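Local coordinates for bifunctional dTDP-4-dehydrorhamnose 3,5-epimerase/dTDP-4-dehydrorhamnose reductase (Arabidopsis thaliana, PDB 4QQR), which catalyses the 3,5-epimerisation of dTDP-4-keto-6-deoxy-D-glucose and the NADPH-dependent reduction of the product to dTDP-L-rhamnose, and also forms UDP-L-rhamnose, at residues 98-102 / 155-161; 114-119 / 263-267; 231-235 / 283-287. One frame throughout, in Å; residues are numbered along the deposited sequence.

Contact 1. Residues 98-102 / 155-161; sequences ADICR and LKNYENV. With ZN (zinc ion), chain D.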
loop_
_atom_site.group_PDB
_atom_site.type_symbol
_atom_site.label_atom_id
_atom_site.label_comp_id
_atom_site.label_asym_id
_atom_site.label_seq_id
_atom_site.Cartn_x
_atom_site.Cartn_y
_atom_site.Cartn_z
ATOM N N ALA A 98 2.815 -13.104 -0.341
ATOM C CA ALA A 98 3.981 -12.986 0.541
ATOM C C ALA A 98 3.703 -13.556 1.930
ATOM O O ALA A 98 4.556 -14.178 2.543
ATOM C CB ALA A 98 4.398 -11.538 0.653
ATOM N N ASP A 99 2.487 -13.324 2.403
ATOM C CA ASP A 99 2.049 -13.693 3.739
ATOM C C ASP A 99 2.036 -15.198 3.909
ATOM O O ASP A 99 2.638 -15.748 4.831
ATOM C CB ASP A 99 0.634 -13.147 3.961
ATOM C CG ASP A 99 0.232 -13.168 5.410
ATOM O OD1 ASP A 99 -0.443 -14.126 5.830
ATOM O OD2 ASP A 99 0.598 -12.217 6.126
ATOM N N ILE A 100 1.313 -15.843 2.999
ATOM C CA ILE A 100 1.182 -17.286 2.959
ATOM C C ILE A 100 2.554 -17.968 2.812
ATOM O O ILE A 100 2.835 -18.967 3.488
ATOM C CB ILE A 100 0.203 -17.690 1.828
ATOM C CG1 ILE A 100 -1.209 -17.182 2.145
ATOM C CG2 ILE A 100 0.201 -19.198 1.598
ATOM C CD1 ILE A 100 -2.194 -17.336 0.995
ATOM N N CYS A 101 3.415 -17.424 1.953
ATOM C CA CYS A 101 4.756 -17.966 1.822
ATOM C C CYS A 101 5.551 -17.795 3.131
ATOM O O CYS A 101 6.282 -18.698 3.548
ATOM C CB CYS A 101 5.499 -17.336 0.642
ATOM S SG CYS A 101 4.823 -17.718 -1.003
ATOM N N ARG A 102 5.400 -16.645 3.780
ATOM C CA ARG A 102 6.134 -16.383 5.004
ATOM C C ARG A 102 5.711 -17.357 6.099
ATOM O O ARG A 102 6.557 -17.994 6.729
ATOM C CB ARG A 102 5.929 -14.940 5.460
ATOM C CG ARG A 102 6.743 -14.598 6.674
ATOM C CD ARG A 102 6.321 -13.274 7.255
ATOM N NE ARG A 102 6.876 -13.082 8.594
ATOM C CZ ARG A 102 6.239 -13.398 9.714
ATOM N NH1 ARG A 102 5.018 -13.910 9.664
ATOM N NH2 ARG A 102 6.820 -13.194 10.884
ATOM N N LEU A 155 6.771 -4.973 1.423
ATOM C CA LEU A 155 7.443 -6.262 1.316
ATOM C C LEU A 155 8.742 -6.331 2.128
ATOM O O LEU A 155 9.234 -7.429 2.414
ATOM C CB LEU A 155 7.675 -6.626 -0.142
ATOM C CG LEU A 155 6.386 -6.905 -0.920
ATOM C CD1 LEU A 155 6.673 -7.209 -2.387
ATOM C CD2 LEU A 155 5.618 -8.043 -0.285
ATOM N N LYS A 156 9.282 -5.170 2.511
ATOM C CA LYS A 156 10.466 -5.104 3.382
ATOM C C LYS A 156 10.210 -5.810 4.719
ATOM O O LYS A 156 11.159 -6.237 5.392
ATOM C CB LYS A 156 10.875 -3.645 3.690
ATOM C CG LYS A 156 11.700 -2.902 2.629
ATOM C CD LYS A 156 12.106 -1.519 3.167
ATOM C CE LYS A 156 12.892 -0.666 2.172
ATOM N NZ LYS A 156 14.385 -0.721 2.402
ATOM N N ASN A 157 8.937 -5.900 5.111
ATOM C CA ASN A 157 8.561 -6.523 6.377
ATOM C C ASN A 157 8.448 -8.043 6.295
ATOM O O ASN A 157 8.316 -8.700 7.334
ATOM C CB ASN A 157 7.246 -5.949 6.903
ATOM C CG ASN A 157 7.288 -4.440 7.065
ATOM O OD1 ASN A 157 8.029 -3.916 7.899
ATOM N ND2 ASN A 157 6.472 -3.731 6.286
ATOM N N TYR A 158 8.485 -8.595 5.074
ATOM C CA TYR A 158 8.462 -10.054 4.878
ATOM C C TYR A 158 9.855 -10.591 4.590
ATOM O O TYR A 158 10.306 -10.561 3.459
ATOM C CB TYR A 158 7.526 -10.467 3.735
ATOM C CG TYR A 158 6.098 -10.051 3.939
ATOM C CD1 TYR A 158 5.143 -10.959 4.368
ATOM C CD2 TYR A 158 5.705 -8.734 3.722
ATOM C CE1 TYR A 158 3.831 -10.571 4.568
ATOM C CE2 TYR A 158 4.399 -8.335 3.920
ATOM C CZ TYR A 158 3.465 -9.256 4.338
ATOM O OH TYR A 158 2.163 -8.849 4.536
ATOM N N GLU A 159 10.511 -11.124 5.611
ATOM C CA GLU A 159 11.901 -11.560 5.511
ATOM C C GLU A 159 12.159 -12.687 4.528
ATOM O O GLU A 159 13.319 -13.027 4.272
ATOM C CB GLU A 159 12.406 -12.000 6.886
ATOM C CG GLU A 159 12.145 -13.462 7.166
ATOM C CD GLU A 159 11.721 -13.728 8.595
ATOM O OE1 GLU A 159 12.359 -13.190 9.530
ATOM O OE2 GLU A 159 10.737 -14.480 8.767
ATOM N N ASN A 160 11.094 -13.290 4.010
ATOM C CA ASN A 160 11.221 -14.429 3.098
ATOM C C ASN A 160 11.141 -14.000 1.626
ATOM O O ASN A 160 11.340 -14.797 0.717
ATOM C CB ASN A 160 10.096 -15.409 3.381
ATOM C CG ASN A 160 8.748 -14.833 3.015
ATOM O OD1 ASN A 160 8.455 -13.666 3.315
ATOM N ND2 ASN A 160 7.934 -15.621 2.316
ATOM N N VAL A 161 10.819 -12.735 1.406
ATOM C CA VAL A 161 10.588 -12.220 0.075
ATOM C C VAL A 161 11.858 -11.604 -0.496
ATOM O O VAL A 161 12.606 -10.905 0.199
ATOM C CB VAL A 161 9.460 -11.170 0.098
ATOM C CG1 VAL A 161 9.300 -10.479 -1.253
ATOM C CG2 VAL A 161 8.181 -11.814 0.511
HETATM ZN ZN ZN D . 10.494 -14.414 11.255
HETATM O O HOH W 1 9.229 -11.225 8.063
#

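Contact 2. Residues 114-119 / 263-267; sequences GCIFEY and SNNEL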
loop_
_atom_site.group_PDB
_atom_site.type_symbol
_atom_site.label_atom_id
_atom_site.label_comp_id
_atom_site.label_asym_id
_atom_site.label_seq_id
_atom_site.Cartn_x
_atom_site.Cartn_y
_atom_site.Cartn_z
ATOM N N GLY A 114 12.152 -1.084 -11.144
ATOM C CA GLY A 114 13.128 -0.110 -10.708
ATOM C C GLY A 114 12.720 1.261 -11.183
ATOM O O GLY A 114 13.360 2.267 -10.864
ATOM N N CYS A 115 11.639 1.295 -11.959
ATOM C CA CYS A 115 11.136 2.538 -12.525
ATOM C C CYS A 115 10.388 3.370 -11.509
ATOM O O CYS A 115 9.404 4.022 -11.835
ATOM C CB CYS A 115 10.217 2.255 -13.699
ATOM S SG CYS A 115 11.120 1.670 -15.132
ATOM N N ILE A 116 10.864 3.350 -10.277
ATOM C CA ILE A 116 10.286 4.150 -9.223
ATOM C C ILE A 116 11.332 5.141 -8.688
ATOM O O ILE A 116 11.186 5.747 -7.626
ATOM C CB ILE A 116 9.787 3.244 -8.117
ATOM C CG1 ILE A 116 10.904 2.297 -7.687
ATOM C CG2 ILE A 116 8.586 2.477 -8.607
ATOM C CD1 ILE A 116 10.617 1.593 -6.379
ATOM N N PHE A 117 12.398 5.290 -9.449
ATOM C CA PHE A 117 13.458 6.197 -9.094
ATOM C C PHE A 117 13.666 7.179 -10.242
ATOM O O PHE A 117 13.268 6.911 -11.385
ATOM C CB PHE A 117 14.729 5.417 -8.785
ATOM C CG PHE A 117 14.762 4.828 -7.399
ATOM C CD1 PHE A 117 15.158 5.595 -6.307
ATOM C CD2 PHE A 117 14.405 3.506 -7.181
ATOM C CE1 PHE A 117 15.201 5.063 -5.033
ATOM C CE2 PHE A 117 14.443 2.970 -5.889
ATOM C CZ PHE A 117 14.841 3.759 -4.820
ATOM N N GLU A 118 14.274 8.322 -9.949
ATOM C CA GLU A 118 14.516 9.327 -10.992
ATOM C C GLU A 118 15.802 10.137 -10.751
ATOM O O GLU A 118 16.135 10.456 -9.606
ATOM C CB GLU A 118 13.318 10.264 -11.096
ATOM C CG GLU A 118 13.444 11.314 -12.165
ATOM C CD GLU A 118 12.270 12.272 -12.189
ATOM O OE1 GLU A 118 11.696 12.554 -11.113
ATOM O OE2 GLU A 118 11.925 12.735 -13.300
ATOM N N TYR A 119 16.523 10.446 -11.825
ATOM C CA TYR A 119 17.710 11.299 -11.735
ATOM C C TYR A 119 17.437 12.553 -10.885
ATOM O O TYR A 119 16.466 13.272 -11.123
ATOM C CB TYR A 119 18.201 11.692 -13.142
ATOM C CG TYR A 119 18.911 10.581 -13.914
ATOM C CD1 TYR A 119 19.975 9.878 -13.350
ATOM C CD2 TYR A 119 18.512 10.239 -15.200
ATOM C CE1 TYR A 119 20.620 8.863 -14.049
ATOM C CE2 TYR A 119 19.144 9.225 -15.907
ATOM C CZ TYR A 119 20.201 8.543 -15.328
ATOM O OH TYR A 119 20.838 7.538 -16.038
ATOM N N SER A 263 10.264 7.223 -16.377
ATOM C CA SER A 263 11.291 7.102 -15.350
ATOM C C SER A 263 12.662 7.000 -16.006
ATOM O O SER A 263 12.892 6.130 -16.849
ATOM C CB SER A 263 11.025 5.853 -14.500
ATOM O OG SER A 263 12.032 5.662 -13.519
ATOM N N ASN A 264 13.571 7.885 -15.624
ATOM C CA ASN A 264 14.945 7.790 -16.091
ATOM C C ASN A 264 15.912 7.743 -14.927
ATOM O O ASN A 264 15.915 8.639 -14.088
ATOM C CB ASN A 264 15.294 8.941 -17.036
ATOM C CG ASN A 264 14.560 8.850 -18.358
ATOM O OD1 ASN A 264 14.640 7.838 -19.064
ATOM N ND2 ASN A 264 13.822 9.901 -18.694
ATOM N N ASN A 265 16.737 6.701 -14.877
ATOM C CA ASN A 265 17.653 6.526 -13.756
ATOM C C ASN A 265 18.777 5.551 -14.032
ATOM O O ASN A 265 18.747 4.817 -15.022
ATOM C CB ASN A 265 16.891 6.094 -12.476
ATOM C CG ASN A 265 16.301 4.678 -12.566
ATOM O OD1 ASN A 265 16.995 3.704 -12.860
ATOM N ND2 ASN A 265 15.015 4.569 -12.293
ATOM N N GLU A 266 19.761 5.560 -13.132
ATOM C CA GLU A 266 20.754 4.492 -13.026
ATOM C C GLU A 266 20.574 3.770 -11.681
ATOM O O GLU A 266 20.356 4.421 -10.665
ATOM C CB GLU A 266 22.182 5.039 -13.145
ATOM C CG GLU A 266 23.255 3.948 -12.993
ATOM C CD GLU A 266 24.693 4.426 -13.258
ATOM O OE1 GLU A 266 24.894 5.602 -13.654
ATOM O OE2 GLU A 266 25.622 3.604 -13.060
ATOM N N LEU A 267 20.658 2.436 -11.686
ATOM C CA LEU A 267 20.504 1.624 -10.477
ATOM C C LEU A 267 21.851 1.028 -10.135
ATOM O O LEU A 267 22.470 0.386 -10.987
ATOM C CB LEU A 267 19.499 0.491 -10.713
ATOM C CG LEU A 267 18.056 0.646 -10.228
ATOM C CD1 LEU A 267 17.648 2.093 -10.145
ATOM C CD2 LEU A 267 17.097 -0.109 -11.124
#

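Contact 3. Residues 231-235 / 283-287; sequences EILEM and KESLI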
loop_
_atom_site.group_PDB
_atom_site.type_symbol
_atom_site.label_atom_id
_atom_site.label_comp_id
_atom_site.label_asym_id
_atom_site.label_seq_id
_atom_site.Cartn_x
_atom_site.Cartn_y
_atom_site.Cartn_z
ATOM N N GLU A 231 22.501 4.468 -28.335
ATOM C CA GLU A 231 23.573 3.481 -28.321
ATOM C C GLU A 231 22.990 2.144 -28.708
ATOM O O GLU A 231 23.663 1.319 -29.331
ATOM C CB GLU A 231 24.260 3.411 -26.955
ATOM C CG GLU A 231 24.958 4.712 -26.583
ATOM C CD GLU A 231 25.513 4.742 -25.164
ATOM O OE1 GLU A 231 26.746 4.922 -25.025
ATOM O OE2 GLU A 231 24.724 4.626 -24.190
ATOM N N ILE A 232 21.713 1.964 -28.372
ATOM C CA ILE A 232 20.991 0.743 -28.676
ATOM C C ILE A 232 20.615 0.664 -30.151
ATOM O O ILE A 232 20.917 -0.325 -30.818
ATOM C CB ILE A 232 19.733 0.628 -27.805
ATOM C CG1 ILE A 232 20.131 0.294 -26.359
ATOM C CG2 ILE A 232 18.772 -0.424 -28.370
ATOM C CD1 ILE A 232 18.952 0.273 -25.374
ATOM N N LEU A 233 19.963 1.713 -30.649
ATOM C CA LEU A 233 19.558 1.779 -32.056
ATOM C C LEU A 233 20.746 1.593 -32.999
ATOM O O LEU A 233 20.616 0.956 -34.047
ATOM C CB LEU A 233 18.813 3.094 -32.363
ATOM C CG LEU A 233 17.268 3.157 -32.347
ATOM C CD1 LEU A 233 16.632 1.975 -31.638
ATOM C CD2 LEU A 233 16.741 4.458 -31.748
ATOM N N GLU A 234 21.902 2.144 -32.622
ATOM C CA GLU A 234 23.116 1.984 -33.421
ATOM C C GLU A 234 23.481 0.508 -33.501
ATOM O O GLU A 234 23.823 0.007 -34.567
ATOM C CB GLU A 234 24.289 2.775 -32.829
ATOM C CG GLU A 234 24.175 4.278 -32.929
ATOM C CD GLU A 234 24.904 4.974 -31.802
ATOM O OE1 GLU A 234 24.751 6.206 -31.660
ATOM O OE2 GLU A 234 25.626 4.288 -31.038
ATOM N N MET A 235 23.393 -0.185 -32.371
ATOM C CA MET A 235 23.618 -1.626 -32.350
ATOM C C MET A 235 22.562 -2.394 -33.135
ATOM O O MET A 235 22.855 -3.416 -33.749
ATOM C CB MET A 235 23.672 -2.149 -30.918
ATOM C CG MET A 235 24.786 -1.545 -30.101
ATOM S SD MET A 235 24.864 -2.319 -28.483
ATOM C CE MET A 235 26.150 -1.341 -27.722
ATOM N N LYS A 283 26.119 -3.155 -22.216
ATOM C CA LYS A 283 26.715 -3.173 -23.548
ATOM C C LYS A 283 27.245 -4.551 -23.912
ATOM O O LYS A 283 26.828 -5.115 -24.932
ATOM C CB LYS A 283 27.749 -2.054 -23.726
ATOM C CG LYS A 283 27.102 -0.661 -23.648
ATOM C CD LYS A 283 28.017 0.458 -24.131
ATOM C CE LYS A 283 27.401 1.831 -23.831
ATOM N NZ LYS A 283 28.347 2.956 -24.123
ATOM N N GLU A 284 28.111 -5.117 -23.073
ATOM C CA GLU A 284 28.641 -6.438 -23.391
ATOM C C GLU A 284 27.536 -7.494 -23.333
ATOM O O GLU A 284 27.529 -8.430 -24.137
ATOM C CB GLU A 284 29.872 -6.820 -22.536
ATOM C CG GLU A 284 29.805 -6.453 -21.043
ATOM C CD GLU A 284 30.809 -7.240 -20.163
ATOM O OE1 GLU A 284 31.822 -7.740 -20.712
ATOM O OE2 GLU A 284 30.583 -7.364 -18.925
ATOM N N SER A 285 26.591 -7.324 -22.407
ATOM C CA SER A 285 25.486 -8.274 -22.252
ATOM C C SER A 285 24.524 -8.180 -23.430
ATOM O O SER A 285 24.043 -9.200 -23.929
ATOM C CB SER A 285 24.745 -8.037 -20.933
ATOM O OG SER A 285 23.740 -9.007 -20.708
ATOM N N LEU A 286 24.245 -6.954 -23.863
ATOM C CA LEU A 286 23.518 -6.719 -25.110
ATOM C C LEU A 286 24.185 -7.409 -26.308
ATOM O O LEU A 286 23.515 -8.135 -27.048
ATOM C CB LEU A 286 23.377 -5.219 -25.386
ATOM C CG LEU A 286 22.296 -4.478 -24.606
ATOM C CD1 LEU A 286 22.542 -2.993 -24.640
ATOM C CD2 LEU A 286 20.939 -4.807 -25.188
ATOM N N ILE A 287 25.487 -7.183 -26.498
ATOM C CA ILE A 287 26.212 -7.807 -27.607
ATOM C C ILE A 287 26.115 -9.330 -27.584
ATOM O O ILE A 287 25.760 -9.960 -28.579
ATOM C CB ILE A 287 27.724 -7.412 -27.639
ATOM C CG1 ILE A 287 27.903 -5.949 -28.060
ATOM C CG2 ILE A 287 28.493 -8.325 -28.574
ATOM C CD1 ILE A 287 27.022 -5.540 -29.231
#

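Contact 1. Residues 98-102 / 155-161
A zinc ion sits at the edge of this contact, 2.5 Å from OE2 of Glu159, and Glu80 of the second subunit binds the same ion. Arg102 reaches across to this carboxylate without pairing with it: Arg102 NE lies 4.1 Å from Glu159 OE2, while its guanidinium makes a salt bridge to Glu80 of the second subunit. One water bridges the two segments instead, accepting from Arg102 NE (3.0 Å) and Glu159 N (2.8 Å) and donating to Asn157 O (2.8 Å). Segment 155-161 passes through two consecutive type I turns from helix 143-155 into strand 161-166 of the parallel Rossmann sheet, alongside the end of helix 80-103. In the buried part, Ala98 CB stands 4.0 Å from the centroid of the Tyr158 ring, 17° off its normal, a CH-pi contact over the face; it also touches Leu155 CD2 and Val161 CG2, both at 3.8 Å. Asn160 ND2 approaches Arg102 N to 3.1 Å, but both are donors, and the Asn160 side-chain amide donates a hydrogen bond to Leu106 O.

Contact 2. Residues 114-119 / 263-267
This is a loop-to-loop contact, held mainly by polar groups, between the segment that follows strand 107-113 of the Rossmann sheet and the segment leading towards helix 270-275. Neither segment is regular helix or strand, yet they bury 444 Å² between them. The Asn265 side chain enters the bend of 114-119: its ND2 donates to Phe117 O at 3.1 Å, with a nearly straight N-H...O angle of 173°, and to Gly114 O at 3.2 Å and 138°. Ser263 OG gives a further hydrogen bond to Phe117 O (2.8 Å), so this carbonyl takes two side-chain donors. Further along, Tyr119 N donates to Asn264 O at 3.0 Å and 155°, and Glu118 CA makes a CA-H...O contact of 3.5 Å with the same Asn264 O. The Tyr119 ring lies against the backbone, with Asn265 CA 3.7 Å from the ring centroid and 14° off its normal, a CH-pi contact, while Tyr119 OH is hydrogen-bonded to Pro194 O. At Gly114 space is tight: an ideal CB would come 2.6 Å from Leu267 CD2, a clash that glycine avoids. The nearest atom of the Cys115 side chain is about 3 Å from a bound zinc ion. Three of the four crossing hydrogen bonds come from the Asn265 and Ser263 side chains and one is backbone to backbone, so the join depends mainly on side-chain donors to carbonyls, consistent with a defined loop conformation.

Contact 3. Residues 231-235 / 283-287
Met235 occupies the middle of this contact, its CA-to-CB bond directed toward the facing helix and its side chain, with chi2 and chi3 both t, extending into the gap. Its SD lies 3.9 Å from Ile287 CD1 and 4.5 Å from Leu286 CB, and its CE is 4.2 Å from Lys283 CG. Deeper in the protein, the buried pair Ile232 and Leu286 meets more loosely, with Ile232 CG1 4.4 Å from Leu286 CD1. Phe291, one turn beyond Ile287 in helix 282-291, touches both Met235 and Leu286 and extends the apolar patch. The separation of the helices is consistent with these modest contacts: the axes of the two short segments come no closer than 11.7 Å, the nearest CA pairs are Met235 with Ile287 at 8.2 Å and Ile232 with Lys283 at 8.6 Å, and only 264 Å² is buried in all. Long side chains span the space.

At the outer edge the aliphatic part of Lys283 continues past Met235 and ends in a salt bridge, Lys283 NZ to Glu231 OE1 at 2.7 Å, which is also a hydrogen bond. The other carboxylate oxygen, Glu231 OE2, accepts from Ser228 N just before helix 229-239, so the carboxylate has partners on both oxygens.

The two short segments run roughly parallel, their N-to-C directions 26° apart (signed crossing angle -26°). With apolar side chains inside and a salt bridge at the outer, more exposed edge, they form a loosely packed helix pair in the C-terminal part of the RmlD-type reductase fold, which in this family is probably the substrate-binding region.

How the contacts relate
From the N terminus, helix 80-103 supplies the first half of contact 1, and strand 107-113 leads into the first half of contact 2. The chain returns through helix 143-155 to close contact 1 at 155-161, which runs into strand 161-166. Contact 2 is still open there, so the two cross. Contact 3 opens at 231-235, contact 2 closes at 263-267, and contact 3 closes last at 283-287, so these two cross as well; contacts 1 and 3 follow in series, on opposite sides of the chain's centre. Contact 1 ties helix 80-103 to the loop entering the Rossmann sheet beside the second subunit, contact 2 joins the sheet region to the C-terminal part, and contact 3 pairs helices there.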